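Local structure of peptidase M16 inactive domain family protein (Pseudomonas fluorescens, 3GWB) at residues 119-124 against 184-188. The protein is a member of the M16 metallopeptidase family that carries its inactive domain and may have hydrolase activity. Numbering follows the deposited sequence.
Sequences VGKPTF and LKAFH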
loop_
_atom_site.group_PDB
_atom_site.type_symbol
_atom_site.label_atom_id
_atom_site.label_comp_id
_atom_site.label_asym_id
_atom_site.label_seq_id
_atom_site.Cartn_x
_atom_site.Cartn_y
_atom_site.Cartn_z
ATOM N N VAL A 119 -22.289 -4.932 2.774
ATOM C CA VAL A 119 -22.532 -3.524 3.037
ATOM C C VAL A 119 -23.857 -3.241 3.741
ATOM O O VAL A 119 -23.933 -2.332 4.558
ATOM C CB VAL A 119 -22.457 -2.702 1.728
ATOM C CG1 VAL A 119 -22.569 -1.213 2.025
ATOM C CG2 VAL A 119 -21.144 -3.007 1.008
ATOM N N GLY A 120 -24.889 -4.029 3.456
ATOM C CA GLY A 120 -26.180 -3.783 4.084
ATOM C C GLY A 120 -26.508 -4.522 5.373
ATOM O O GLY A 120 -27.307 -4.039 6.181
ATOM N N LYS A 121 -25.918 -5.696 5.582
ATOM C CA LYS A 121 -26.202 -6.459 6.794
ATOM C C LYS A 121 -24.957 -6.998 7.493
ATOM O O LYS A 121 -24.837 -8.196 7.735
ATOM C CB LYS A 121 -27.148 -7.613 6.467
ATOM C CG LYS A 121 -28.486 -7.166 5.869
ATOM C CD LYS A 121 -29.354 -8.359 5.496
ATOM C CE LYS A 121 -30.704 -7.926 4.920
ATOM N NZ LYS A 121 -30.569 -7.072 3.700
ATOM N N PRO A 122 -24.004 -6.120 7.817
ATOM C CA PRO A 122 -22.795 -6.594 8.497
ATOM C C PRO A 122 -23.152 -7.057 9.918
ATOM O O PRO A 122 -24.084 -6.526 10.532
ATOM C CB PRO A 122 -21.903 -5.358 8.497
ATOM C CG PRO A 122 -22.906 -4.241 8.616
ATOM C CD PRO A 122 -23.969 -4.658 7.629
ATOM N N THR A 123 -22.421 -8.045 10.432
ATOM C CA THR A 123 -22.683 -8.568 11.775
ATOM C C THR A 123 -21.748 -8.043 12.865
ATOM O O THR A 123 -21.981 -8.287 14.051
ATOM C CB THR A 123 -22.610 -10.103 11.796
ATOM O OG1 THR A 123 -21.341 -10.522 11.275
ATOM C CG2 THR A 123 -23.734 -10.699 10.964
ATOM N N PHE A 124 -20.698 -7.332 12.462
ATOM C CA PHE A 124 -19.724 -6.771 13.396
ATOM C C PHE A 124 -19.301 -7.790 14.456
ATOM O O PHE A 124 -19.676 -7.674 15.626
ATOM C CB PHE A 124 -20.304 -5.532 14.089
ATOM C CG PHE A 124 -20.806 -4.481 13.136
ATOM C CD1 PHE A 124 -19.919 -3.741 12.359
ATOM C CD2 PHE A 124 -22.172 -4.233 13.015
ATOM C CE1 PHE A 124 -20.386 -2.772 11.469
ATOM C CE2 PHE A 124 -22.648 -3.267 12.129
ATOM C CZ PHE A 124 -21.753 -2.534 11.357
ATOM N N LEU A 184 -21.722 0.938 16.721
ATOM C CA LEU A 184 -21.430 0.646 15.330
ATOM C C LEU A 184 -22.733 0.326 14.611
ATOM O O LEU A 184 -22.946 0.752 13.473
ATOM C CB LEU A 184 -20.479 -0.547 15.213
ATOM C CG LEU A 184 -19.068 -0.385 15.789
ATOM C CD1 LEU A 184 -18.231 -1.609 15.409
ATOM C CD2 LEU A 184 -18.421 0.885 15.253
ATOM N N LYS A 185 -23.592 -0.432 15.289
ATOM C CA LYS A 185 -24.876 -0.832 14.730
ATOM C C LYS A 185 -25.762 0.376 14.482
ATOM O O LYS A 185 -26.409 0.480 13.438
ATOM C CB LYS A 185 -25.583 -1.818 15.669
ATOM C CG LYS A 185 -25.003 -3.222 15.644
ATOM C CD LYS A 185 -25.772 -4.144 16.581
ATOM C CE LYS A 185 -25.220 -5.558 16.533
ATOM N NZ LYS A 185 -25.976 -6.486 17.422
ATOM N N ALA A 186 -25.778 1.290 15.443
ATOM C CA ALA A 186 -26.588 2.497 15.333
ATOM C C ALA A 186 -26.043 3.440 14.265
ATOM O O ALA A 186 -26.814 4.050 13.522
ATOM C CB ALA A 186 -26.646 3.207 16.676
ATOM N N PHE A 187 -24.718 3.577 14.194
ATOM C CA PHE A 187 -24.116 4.447 13.187
ATOM C C PHE A 187 -24.413 3.909 11.789
ATOM O O PHE A 187 -24.752 4.666 10.881
ATOM C CB PHE A 187 -22.600 4.546 13.362
ATOM C CG PHE A 187 -21.945 5.486 12.390
ATOM C CD1 PHE A 187 -22.084 6.864 12.542
ATOM C CD2 PHE A 187 -21.260 5.002 11.277
ATOM C CE1 PHE A 187 -21.538 7.744 11.613
ATOM C CE2 PHE A 187 -20.708 5.880 10.339
ATOM C CZ PHE A 187 -20.856 7.248 10.504
ATOM N N HIS A 188 -24.276 2.597 11.621
ATOM C CA HIS A 188 -24.535 1.950 10.335
ATOM C C HIS A 188 -25.981 2.133 9.866
ATOM O O HIS A 188 -26.228 2.426 8.697
ATOM C CB HIS A 188 -24.202 0.457 10.434
ATOM C CG HIS A 188 -24.344 -0.286 9.142
ATOM N ND1 HIS A 188 -25.506 -0.933 8.780
ATOM C CD2 HIS A 188 -23.489 -0.444 8.108
ATOM C CE1 HIS A 188 -25.361 -1.455 7.574
ATOM N NE2 HIS A 188 -24.144 -1.170 7.145
#
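The NE2-H of H188 bonds to the carbonyl oxygen of V119, NE2 to O 2.8 Å, with an N-H...O angle of 150°. That oxygen lies in the plane of the imidazole, although the donor is tilted from the carbonyl plane. Histidine suits the place because it donates at one edge and still offers a flat face: the rigid ring of P122 rests CG over it, 3.8 Å from the centroid, in a CH-pi contact. A chi1 of -176° swings the imidazole away from its own backbone N, joining helix 181-191 to the end of helix 105-120 in the half of the chain built on the six-stranded mixed sheet. The chain leaves the helix at K121, and T123, the usual helical partner of V119 O, pairs its backbone with G66 instead. Phenylalanine at F124 takes an aliphatic group on each face, P122 CB and, 4.3 Å from the centroid, L184 CB. F124 CZ comes to 4.0 Å from H188 CB, and the rings form an offset edge-to-face pair, planes at 74°. A leucine in place of H188 would probably leave the V119 carbonyl without this donor and P122 without its aromatic face. Exposed K185 lays its methylenes alongside, CG 4.0 Å from F124 CD2.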